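Local coordinates for protein 2-oxo-1,2-dihydroquinoline 8-monooxygenase, oxygenase component (Pseudomonas putida, PDB 1Z02) that hydroxylates 2-oxo-1,2-dihydroquinoline at position 8 as the oxygenase component of a Rieske-type monooxygenase, with a [2Fe-2S] cluster and a mononuclear iron, at residues H326-I331 against G360-D365; N145-V150 against Y315-P320; H202-G207 against V319-D324; D227-H232 against K354-H359. All coordinates share one frame; numbering follows the deposited sequence.

In the fold
Going from the N terminus, 145-150 opens contact 2, 202-207 opens contact 3 and 227-232 opens contact 4. Contacts 2 and 3 both close on strand 313-320 and the turn after it, sharing Val319 and Pro320. The chain then enters strand 325-335, where contact 1 opens; it closes at 360-365, a short loop of only 28 intervening residues. Contact 4 closes just before that, at 354-359, so its loop crosses those of all three others. Contact 2 ties the small three-stranded sheet to the seven-stranded one, contact 3 joins that large sheet's edge to a hairpin turn, contact 1 joins the sheet to the iron-binding helix 363-376, and contact 4 joins helices 229-233 and 339-359 nearby.

Contact 1. Residues H326-I331 against G360-D365; sequences HEYWEI and GFNDSD. With FE (Fe (III) ion), chain G.
Asp365 OD1 is gripped twice, by the iron at 2.5 Å and by ND2 of Asn362 at 3.1 Å, and it is Asn362 that Tyr328 and Glu330 press against from strand 325-335. The N-H of Asn362 reaches the carboxylate nearly along the C-O axis of OD1 and close to its own amide plane, with an N-H...O angle of 151°. Asp365 also gives its other oxygen to the metal, OD2 lying 2.2 Å from the iron, so the carboxylate is asymmetrically bidentate, OD1 making the longer bond. Two waters occupy further positions on the iron, and His221 and His225 complete the protein ligands.

Behind this pair, Tyr328 and Glu330, two residues apart on one face of the strand, meet the amide side chain. With CG anti to the backbone N (chi1 170°), Tyr328 carries its OH to 3.7 Å from Asn362 CB; ring and amide stand at 79°, and the hydroxyl is hydrogen-bonded to Glu316. Glu330 runs alongside Asn362, pointing the other way, its carboxylate steeply turned to the amide plane and its OE1 3.4 Å from Asn362 CB. OE1 is as close to Asn362 OD1, but both are acceptors and no bond forms; OD1 instead takes a hydrogen bond from Gln314. Arg203 bridges Glu330 and Asp363, which probably eases the repulsion between these two acids.

Asn362 is thus a second-shell residue, packed from the sheet side and bonded to OD1, consistent with its holding the carboxylate in position in the two-histidine, one-carboxylate iron site characteristic of Rieske oxygenases.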
# COMPACT_ATOMS: atom_id res chain seq x y z
N HIS A 326 -12.02 4.20 11.16
CA HIS A 326 -12.80 4.43 12.37
C HIS A 326 -13.60 3.18 12.68
O HIS A 326 -13.78 2.32 11.81
CB HIS A 326 -13.76 5.61 12.20
CG HIS A 326 -14.79 5.40 11.13
ND1 HIS A 326 -14.49 5.50 9.79
CD2 HIS A 326 -16.10 5.07 11.20
CE1 HIS A 326 -15.58 5.24 9.08
NE2 HIS A 326 -16.57 4.98 9.91
N GLU A 327 -14.09 3.08 13.91
CA GLU A 327 -14.90 1.93 14.31
C GLU A 327 -16.33 2.43 14.47
O GLU A 327 -16.64 3.22 15.35
CB GLU A 327 -14.37 1.35 15.63
CG GLU A 327 -14.92 -0.03 16.00
CD GLU A 327 -14.48 -1.11 15.04
OE1 GLU A 327 -13.72 -0.83 14.10
OE2 GLU A 327 -14.91 -2.27 15.22
N TYR A 328 -17.21 1.97 13.58
CA TYR A 328 -18.61 2.39 13.58
C TYR A 328 -19.49 1.52 14.49
O TYR A 328 -19.71 0.34 14.23
CB TYR A 328 -19.11 2.38 12.14
CG TYR A 328 -20.60 2.57 11.95
CD1 TYR A 328 -21.29 3.63 12.56
CD2 TYR A 328 -21.31 1.73 11.09
CE1 TYR A 328 -22.65 3.84 12.31
CE2 TYR A 328 -22.66 1.94 10.83
CZ TYR A 328 -23.33 3.00 11.43
OH TYR A 328 -24.66 3.21 11.13
N TRP A 329 -19.99 2.13 15.57
CA TRP A 329 -20.85 1.43 16.52
C TRP A 329 -22.32 1.71 16.26
O TRP A 329 -22.70 2.84 15.94
CB TRP A 329 -20.52 1.86 17.95
CG TRP A 329 -19.19 1.39 18.46
CD1 TRP A 329 -17.95 1.74 17.99
CD2 TRP A 329 -18.96 0.50 19.56
NE1 TRP A 329 -16.97 1.13 18.73
CE2 TRP A 329 -17.57 0.35 19.70
CE3 TRP A 329 -19.81 -0.20 20.43
CZ2 TRP A 329 -16.99 -0.45 20.69
CZ3 TRP A 329 -19.24 -1.00 21.41
CH2 TRP A 329 -17.85 -1.12 21.53
N GLU A 330 -23.14 0.67 16.38
CA GLU A 330 -24.59 0.77 16.21
C GLU A 330 -25.22 -0.05 17.32
O GLU A 330 -25.09 -1.27 17.32
CB GLU A 330 -25.06 0.16 14.90
CG GLU A 330 -24.59 0.81 13.64
CD GLU A 330 -25.08 0.05 12.44
OE1 GLU A 330 -26.30 0.06 12.18
OE2 GLU A 330 -24.24 -0.58 11.77
N ILE A 331 -25.89 0.60 18.27
CA ILE A 331 -26.56 -0.16 19.31
C ILE A 331 -27.99 0.29 19.51
O ILE A 331 -28.35 1.45 19.24
CB ILE A 331 -25.82 -0.07 20.70
CG1 ILE A 331 -25.92 1.35 21.26
CG2 ILE A 331 -24.37 -0.53 20.54
CD1 ILE A 331 -25.47 1.48 22.69
N GLY A 360 -30.12 -3.79 7.27
CA GLY A 360 -30.96 -3.42 6.15
C GLY A 360 -31.08 -1.94 5.84
O GLY A 360 -31.16 -1.54 4.68
N PHE A 361 -31.10 -1.12 6.88
CA PHE A 361 -31.22 0.32 6.72
C PHE A 361 -29.86 1.01 6.67
O PHE A 361 -29.52 1.68 5.69
CB PHE A 361 -32.04 0.90 7.89
CG PHE A 361 -32.40 2.35 7.73
CD1 PHE A 361 -33.44 2.73 6.88
CD2 PHE A 361 -31.69 3.33 8.41
CE1 PHE A 361 -33.76 4.08 6.72
CE2 PHE A 361 -32.01 4.68 8.26
CZ PHE A 361 -33.04 5.05 7.42
N ASN A 362 -29.06 0.83 7.72
CA ASN A 362 -27.75 1.47 7.83
C ASN A 362 -26.59 0.98 6.95
O ASN A 362 -25.61 1.69 6.81
CB ASN A 362 -27.32 1.50 9.30
CG ASN A 362 -28.20 2.40 10.13
OD1 ASN A 362 -28.87 1.97 11.07
ND2 ASN A 362 -28.21 3.67 9.79
N ASP A 363 -26.68 -0.21 6.38
CA ASP A 363 -25.59 -0.67 5.52
C ASP A 363 -25.44 0.28 4.32
O ASP A 363 -24.35 0.47 3.80
CB ASP A 363 -25.85 -2.09 5.00
CG ASP A 363 -25.53 -3.15 6.03
OD1 ASP A 363 -25.79 -4.35 5.75
OD2 ASP A 363 -25.01 -2.80 7.12
N SER A 364 -26.55 0.88 3.90
CA SER A 364 -26.52 1.81 2.77
C SER A 364 -25.68 3.04 3.07
O SER A 364 -25.07 3.62 2.17
CB SER A 364 -27.95 2.25 2.41
OG SER A 364 -28.72 1.14 2.00
N ASP A 365 -25.64 3.43 4.33
CA ASP A 365 -24.86 4.59 4.75
C ASP A 365 -23.37 4.36 4.63
O ASP A 365 -22.61 5.32 4.51
CB ASP A 365 -25.21 4.96 6.19
CG ASP A 365 -26.55 5.62 6.30
OD1 ASP A 365 -27.33 5.28 7.23
OD2 ASP A 365 -26.82 6.48 5.43
FE FE G . -28.64 7.22 6.44
O HOH W 1 -29.74 7.83 8.39
O HOH W 2 -27.33 7.62 8.22

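Contact 2. Residues N145-V150 against Y315-P320; sequences NGMIFV and YEWYVP
Trp317 lays the six-membered part of its indole against Met147 and Phe149, both of which meet it from the same side and stand two residues apart on the facing side of strand 147-152. Its CZ2 comes to 3.6 Å from Phe149 CE2, arriving at the edge of the phenyl ring and near its plane. The planes of the two rings are at 58° and their centroids 5.8 Å apart. Further round the indole, Met147 CE touches Trp317 CZ3 at 4.0 Å and CH2 at nearly the same distance. Met147 approaches from the direction opposite to Trp317, and its chain is folded at both chi2 (-73°) and chi3 (-76°), which brings the terminal methyl to the ring.

The contact is entirely apolar and buried. Pro46 of strand 43-49, Val301 and Ile331 also pack on Trp317, while Trp329 covers part of Met147. On the other face of strand 313-320, Tyr318 OH donates a 2.6 Å hydrogen bond to Glu316 OE1, which accepts it on its anti lone pair, the one pointing away from OE2.

Side chains alone thus join two antiparallel sheets, the three-stranded sheet with 147-152 at its centre and the seven-stranded one of the catalytic part, consistent with the packing of the Rieske domain on the catalytic domain in ring hydroxylases.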
# COMPACT_ATOMS: atom_id res chain seq x y z
N ASN A 145 -23.95 -1.79 31.71
CA ASN A 145 -24.94 -2.49 30.89
C ASN A 145 -24.45 -3.07 29.56
O ASN A 145 -25.04 -2.83 28.50
CB ASN A 145 -26.15 -1.58 30.65
CG ASN A 145 -26.90 -1.26 31.93
OD1 ASN A 145 -27.12 -2.14 32.76
ND2 ASN A 145 -27.31 -0.00 32.10
N GLY A 146 -23.39 -3.87 29.64
CA GLY A 146 -22.84 -4.50 28.45
C GLY A 146 -21.87 -3.69 27.61
O GLY A 146 -21.36 -4.18 26.60
N MET A 147 -21.60 -2.45 28.04
CA MET A 147 -20.69 -1.55 27.32
C MET A 147 -19.47 -1.19 28.16
O MET A 147 -19.59 -0.83 29.33
CB MET A 147 -21.41 -0.24 26.97
CG MET A 147 -22.55 -0.33 25.99
SD MET A 147 -21.99 -0.63 24.33
CE MET A 147 -21.36 1.01 23.85
N ILE A 148 -18.30 -1.27 27.54
CA ILE A 148 -17.05 -0.91 28.21
C ILE A 148 -16.52 0.38 27.59
O ILE A 148 -16.02 0.38 26.46
CB ILE A 148 -15.96 -2.00 28.04
CG1 ILE A 148 -16.39 -3.29 28.75
CG2 ILE A 148 -14.64 -1.51 28.64
CD1 ILE A 148 -15.39 -4.41 28.65
N PHE A 149 -16.65 1.50 28.32
CA PHE A 149 -16.16 2.78 27.82
C PHE A 149 -14.77 3.08 28.39
O PHE A 149 -14.48 2.73 29.54
CB PHE A 149 -17.10 3.93 28.20
CG PHE A 149 -18.47 3.83 27.59
CD1 PHE A 149 -19.48 3.10 28.22
CD2 PHE A 149 -18.76 4.45 26.38
CE1 PHE A 149 -20.76 3.00 27.65
CE2 PHE A 149 -20.02 4.37 25.81
CZ PHE A 149 -21.02 3.63 26.44
N VAL A 150 -13.93 3.70 27.58
CA VAL A 150 -12.58 4.05 28.01
C VAL A 150 -12.36 5.52 27.75
O VAL A 150 -12.82 6.05 26.74
CB VAL A 150 -11.50 3.24 27.24
CG1 VAL A 150 -10.12 3.65 27.69
CG2 VAL A 150 -11.69 1.76 27.48
N TYR A 315 -28.12 4.40 19.21
CA TYR A 315 -26.95 5.23 19.47
C TYR A 315 -25.82 4.80 18.55
O TYR A 315 -25.66 3.61 18.28
CB TYR A 315 -26.47 5.05 20.92
CG TYR A 315 -27.41 5.59 21.96
CD1 TYR A 315 -28.06 4.74 22.85
CD2 TYR A 315 -27.63 6.97 22.08
CE1 TYR A 315 -28.90 5.23 23.84
CE2 TYR A 315 -28.46 7.47 23.06
CZ TYR A 315 -29.10 6.60 23.94
OH TYR A 315 -29.95 7.10 24.91
N GLU A 316 -25.05 5.77 18.07
CA GLU A 316 -23.92 5.46 17.20
C GLU A 316 -22.68 6.25 17.58
O GLU A 316 -22.75 7.38 18.08
CB GLU A 316 -24.25 5.75 15.74
CG GLU A 316 -25.47 5.05 15.20
CD GLU A 316 -25.58 5.16 13.69
OE1 GLU A 316 -25.11 6.17 13.13
OE2 GLU A 316 -26.14 4.23 13.07
N TRP A 317 -21.53 5.63 17.34
CA TRP A 317 -20.23 6.24 17.60
C TRP A 317 -19.45 6.01 16.30
O TRP A 317 -19.74 5.07 15.56
CB TRP A 317 -19.52 5.53 18.75
CG TRP A 317 -20.00 5.92 20.12
CD1 TRP A 317 -19.48 6.90 20.91
CD2 TRP A 317 -21.07 5.31 20.86
NE1 TRP A 317 -20.16 6.94 22.11
CE2 TRP A 317 -21.13 5.98 22.10
CE3 TRP A 317 -21.96 4.27 20.60
CZ2 TRP A 317 -22.08 5.64 23.09
CZ3 TRP A 317 -22.90 3.93 21.57
CH2 TRP A 317 -22.95 4.61 22.81
N TYR A 318 -18.48 6.88 16.04
CA TYR A 318 -17.64 6.80 14.86
C TYR A 318 -16.25 7.05 15.45
O TYR A 318 -15.64 8.10 15.26
CB TYR A 318 -18.04 7.89 13.86
CG TYR A 318 -19.55 8.05 13.74
CD1 TYR A 318 -20.26 8.83 14.65
CD2 TYR A 318 -20.27 7.37 12.76
CE1 TYR A 318 -21.65 8.91 14.59
CE2 TYR A 318 -21.67 7.45 12.70
CZ TYR A 318 -22.35 8.23 13.62
OH TYR A 318 -23.72 8.31 13.58
N VAL A 319 -15.79 6.06 16.21
CA VAL A 319 -14.53 6.14 16.91
C VAL A 319 -13.30 6.13 16.02
O VAL A 319 -13.05 5.17 15.30
CB VAL A 319 -14.40 4.99 17.93
CG1 VAL A 319 -13.16 5.21 18.80
CG2 VAL A 319 -15.68 4.91 18.80
N PRO A 320 -12.52 7.21 16.05
CA PRO A 320 -11.33 7.25 15.21
C PRO A 320 -10.31 6.21 15.64
O PRO A 320 -10.09 6.00 16.83
CB PRO A 320 -10.82 8.69 15.37
CG PRO A 320 -11.35 9.11 16.69
CD PRO A 320 -12.71 8.48 16.79

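Contact 3. Residues H202-G207 against V319-D324; sequences HRTGFG and VPITDD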
# COMPACT_ATOMS: atom_id res chain seq x y z
N HIS A 202 -20.23 -3.34 16.16
CA HIS A 202 -19.30 -2.30 15.74
C HIS A 202 -18.44 -2.89 14.62
O HIS A 202 -17.99 -4.03 14.69
CB HIS A 202 -18.48 -1.75 16.92
CG HIS A 202 -17.59 -2.75 17.58
ND1 HIS A 202 -16.37 -3.13 17.06
CD2 HIS A 202 -17.69 -3.38 18.78
CE1 HIS A 202 -15.77 -3.95 17.90
NE2 HIS A 202 -16.55 -4.12 18.95
N ARG A 203 -18.28 -2.11 13.55
CA ARG A 203 -17.51 -2.56 12.40
C ARG A 203 -16.53 -1.50 11.95
O ARG A 203 -16.84 -0.31 11.96
CB ARG A 203 -18.45 -2.88 11.24
CG ARG A 203 -19.52 -3.91 11.56
CD ARG A 203 -20.51 -4.03 10.41
NE ARG A 203 -21.54 -3.00 10.46
CZ ARG A 203 -22.45 -2.81 9.50
NH1 ARG A 203 -22.47 -3.56 8.42
NH2 ARG A 203 -23.38 -1.89 9.63
N THR A 204 -15.34 -1.93 11.55
CA THR A 204 -14.33 -1.00 11.09
C THR A 204 -14.79 -0.35 9.79
O THR A 204 -15.20 -1.04 8.85
CB THR A 204 -12.98 -1.71 10.85
OG1 THR A 204 -12.59 -2.39 12.04
CG2 THR A 204 -11.91 -0.70 10.49
N GLY A 205 -14.76 0.98 9.77
CA GLY A 205 -15.15 1.74 8.60
C GLY A 205 -13.91 2.23 7.88
O GLY A 205 -12.92 2.60 8.52
N PHE A 206 -13.93 2.24 6.56
CA PHE A 206 -12.76 2.67 5.81
C PHE A 206 -12.93 4.10 5.33
O PHE A 206 -13.62 4.36 4.37
CB PHE A 206 -12.54 1.70 4.66
CG PHE A 206 -12.51 0.28 5.11
CD1 PHE A 206 -13.64 -0.53 4.99
CD2 PHE A 206 -11.39 -0.23 5.76
CE1 PHE A 206 -13.66 -1.82 5.53
CE2 PHE A 206 -11.40 -1.51 6.30
CZ PHE A 206 -12.54 -2.30 6.18
N GLY A 207 -12.28 5.00 6.05
CA GLY A 207 -12.33 6.42 5.78
C GLY A 207 -12.27 7.15 7.11
O GLY A 207 -12.39 6.54 8.17
N VAL A 319 -15.79 6.06 16.21
CA VAL A 319 -14.53 6.14 16.91
C VAL A 319 -13.30 6.13 16.02
O VAL A 319 -13.05 5.17 15.30
CB VAL A 319 -14.40 4.99 17.93
CG1 VAL A 319 -13.16 5.21 18.80
CG2 VAL A 319 -15.68 4.91 18.80
N PRO A 320 -12.52 7.21 16.05
CA PRO A 320 -11.33 7.25 15.21
C PRO A 320 -10.31 6.21 15.64
O PRO A 320 -10.09 6.00 16.83
CB PRO A 320 -10.82 8.69 15.37
CG PRO A 320 -11.35 9.11 16.69
CD PRO A 320 -12.71 8.48 16.79
N ILE A 321 -9.73 5.53 14.65
CA ILE A 321 -8.72 4.51 14.91
C ILE A 321 -7.40 5.15 14.50
O ILE A 321 -6.46 5.23 15.31
CB ILE A 321 -8.98 3.25 14.07
CG1 ILE A 321 -10.30 2.60 14.51
CG2 ILE A 321 -7.82 2.27 14.24
CD1 ILE A 321 -10.73 1.44 13.66
N THR A 322 -7.34 5.58 13.25
CA THR A 322 -6.19 6.30 12.71
C THR A 322 -6.87 7.49 12.06
O THR A 322 -8.04 7.78 12.36
CB THR A 322 -5.39 5.49 11.64
OG1 THR A 322 -6.24 5.18 10.53
CG2 THR A 322 -4.82 4.22 12.24
N ASP A 323 -6.18 8.21 11.20
CA ASP A 323 -6.81 9.35 10.56
C ASP A 323 -7.61 8.95 9.32
O ASP A 323 -8.24 9.80 8.70
CB ASP A 323 -5.76 10.41 10.20
CG ASP A 323 -4.74 9.89 9.21
OD1 ASP A 323 -4.48 8.68 9.17
OD2 ASP A 323 -4.18 10.73 8.48
N ASP A 324 -7.58 7.68 8.94
CA ASP A 324 -8.36 7.26 7.79
C ASP A 324 -9.16 5.98 8.00
O ASP A 324 -9.60 5.35 7.05
CB ASP A 324 -7.49 7.16 6.52
CG ASP A 324 -6.59 5.95 6.50
OD1 ASP A 324 -5.92 5.75 5.46
OD2 ASP A 324 -6.55 5.21 7.50
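The turn of the beta hairpin formed by strands 313-320 and 325-335 reaches the end of strand 196-206, outermost in the sheet within this chain, where Gly207 meets Asp324. The bond between them is weak: Gly207 N lies 2.9 Å from Asp324 O, but the N-H...O angle is a bent 120°. Close by, Gly207 O and Asp324 O are 3.2 Å apart, both acceptors; Gly207 O is hydrogen-bonded to His326 ND1. Gly207 sits at a phi of 146°, in a backbone conformation open in practice to glycine alone.

Within the turn, Thr322 OG1 accepts from Asp324 N at 3.3 Å, which makes an ST turn. In the antiparallel sheet, strand 325-335 separates the two segments, so away from the Gly207 end they meet through side chains. Thr204 CG2 lies 4.0 Å from Ile321 CD1, the two side chains crossing at about a right angle. The threonine torsion (chi1 -55°) sets CG2 anti to the backbone N, and its hydroxyl is hydrogen-bonded to Glu327, whose side chain also touches Ile321.

A second subunit of the trimer closes in here: Ser423 of that neighbouring subunit is hydrogen-bonded to Asp324 O, and Lys427 of the same subunit packs on Phe206.

Contact 4. Residues D227-H232 against K354-H359; sequences DNTIVH and KPLCLH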
# COMPACT_ATOMS: atom_id res chain seq x y z
N ASP A 227 -34.65 2.43 -1.30
CA ASP A 227 -34.82 1.02 -1.69
C ASP A 227 -34.71 0.03 -0.53
O ASP A 227 -34.89 -1.17 -0.72
CB ASP A 227 -33.79 0.65 -2.77
CG ASP A 227 -33.96 1.46 -4.04
OD1 ASP A 227 -33.13 1.33 -4.97
OD2 ASP A 227 -34.94 2.22 -4.12
N ASN A 228 -34.41 0.52 0.66
CA ASN A 228 -34.29 -0.36 1.81
C ASN A 228 -35.56 -1.18 2.01
O ASN A 228 -36.68 -0.68 1.88
CB ASN A 228 -33.98 0.44 3.08
CG ASN A 228 -32.61 1.08 3.04
OD1 ASN A 228 -31.82 0.87 2.11
ND2 ASN A 228 -32.31 1.87 4.06
N THR A 229 -35.37 -2.46 2.33
CA THR A 229 -36.49 -3.37 2.52
C THR A 229 -37.47 -2.92 3.59
O THR A 229 -38.69 -3.03 3.40
CB THR A 229 -35.98 -4.78 2.87
OG1 THR A 229 -35.14 -5.24 1.81
CG2 THR A 229 -37.12 -5.75 3.04
N ILE A 230 -36.95 -2.42 4.71
CA ILE A 230 -37.82 -1.99 5.81
C ILE A 230 -38.78 -0.88 5.37
O ILE A 230 -39.93 -0.82 5.81
CB ILE A 230 -37.00 -1.50 7.01
CG1 ILE A 230 -37.95 -1.20 8.17
CG2 ILE A 230 -36.20 -0.26 6.61
CD1 ILE A 230 -37.25 -0.87 9.48
N VAL A 231 -38.31 -0.01 4.48
CA VAL A 231 -39.12 1.09 3.99
C VAL A 231 -40.34 0.58 3.23
O VAL A 231 -41.44 1.12 3.38
CB VAL A 231 -38.31 2.03 3.06
CG1 VAL A 231 -39.21 3.12 2.50
CG2 VAL A 231 -37.15 2.64 3.83
N HIS A 232 -40.15 -0.46 2.42
CA HIS A 232 -41.25 -1.03 1.65
C HIS A 232 -42.11 -1.99 2.46
O HIS A 232 -43.32 -2.09 2.23
CB HIS A 232 -40.73 -1.75 0.41
CG HIS A 232 -39.97 -0.87 -0.52
ND1 HIS A 232 -38.69 -0.42 -0.25
CD2 HIS A 232 -40.31 -0.31 -1.70
CE1 HIS A 232 -38.28 0.37 -1.22
NE2 HIS A 232 -39.25 0.46 -2.12
N LYS A 354 -31.91 -6.16 13.94
CA LYS A 354 -30.60 -6.40 13.34
C LYS A 354 -30.61 -6.57 11.82
O LYS A 354 -30.00 -5.79 11.10
CB LYS A 354 -29.93 -7.61 13.98
CG LYS A 354 -28.50 -7.84 13.50
CD LYS A 354 -27.88 -9.09 14.14
CE LYS A 354 -26.45 -9.29 13.67
NZ LYS A 354 -25.84 -10.54 14.22
N PRO A 355 -31.31 -7.58 11.31
CA PRO A 355 -31.33 -7.75 9.85
C PRO A 355 -31.98 -6.63 9.05
O PRO A 355 -31.46 -6.23 8.01
CB PRO A 355 -32.05 -9.09 9.67
CG PRO A 355 -33.02 -9.08 10.81
CD PRO A 355 -32.16 -8.60 11.96
N LEU A 356 -33.11 -6.11 9.53
CA LEU A 356 -33.81 -5.06 8.80
C LEU A 356 -33.37 -3.63 9.06
O LEU A 356 -33.44 -2.80 8.16
CB LEU A 356 -35.32 -5.15 9.06
CG LEU A 356 -36.06 -6.39 8.55
CD1 LEU A 356 -37.53 -6.30 8.92
CD2 LEU A 356 -35.93 -6.50 7.03
N CYS A 357 -32.91 -3.33 10.27
CA CYS A 357 -32.49 -1.97 10.59
C CYS A 357 -30.99 -1.72 10.69
O CYS A 357 -30.44 -0.97 9.87
CB CYS A 357 -33.17 -1.52 11.88
SG CYS A 357 -34.98 -1.47 11.73
N LEU A 358 -30.33 -2.30 11.68
CA LEU A 358 -28.89 -2.09 11.82
C LEU A 358 -28.14 -2.47 10.55
O LEU A 358 -27.12 -1.88 10.23
CB LEU A 358 -28.35 -2.87 13.02
CG LEU A 358 -28.89 -2.44 14.40
CD1 LEU A 358 -27.95 -2.94 15.49
CD2 LEU A 358 -28.98 -0.91 14.46
N HIS A 359 -28.67 -3.45 9.83
CA HIS A 359 -28.06 -3.89 8.57
C HIS A 359 -28.85 -3.40 7.35
O HIS A 359 -28.33 -2.67 6.52
CB HIS A 359 -27.99 -5.41 8.51
CG HIS A 359 -26.76 -5.99 9.13
ND1 HIS A 359 -25.49 -5.65 8.71
CD2 HIS A 359 -26.60 -6.90 10.12
CE1 HIS A 359 -24.60 -6.33 9.41
NE2 HIS A 359 -25.25 -7.10 10.27
O HOH W 3 -34.19 -2.81 5.35
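Ile230 is extended, with CG1 anti to the backbone N (chi1 -174°) and chi2 also near 180°, so that CD1 runs out to Cys357; there chi1 of -62° sets SG beside its own backbone N and the two ends meet. The distance from Ile230 CD1 to Cys357 SG is 3.3 Å, tight for a methyl against sulfur. Nearer the backbone, Ile230 CB and CG2 lie beside the carbonyl of Leu356, the former 4.0 Å from Leu356 O. One residue earlier, Thr229 CG2 and Leu356 CD2 touch loosely at 4.2 Å, at the more exposed margin of the contact.

A water bridges the two backbones. It accepts from Ile230 N at 2.9 Å and donates to Leu356 O at 2.9 Å. Around Leu356 the helix widens into a pi-type turn, in which His359 N bonds to Lys354 O at 3.0 Å, five residues back. On the other segment, Asn228 takes the N-cap position without a capping bond from its side chain, whose OD1 is hydrogen-bonded to Ser364 instead. The backbone O of Asn228 receives His232 ND1 at 2.9 Å, from above the carbonyl plane.

The water therefore couples an amide in the first turn of helix 229-233 to a carbonyl in the last turn of helix 339-359, satisfying both polar groups beside an apolar contact, with the Ile230 side chain about 11 Å from the iron.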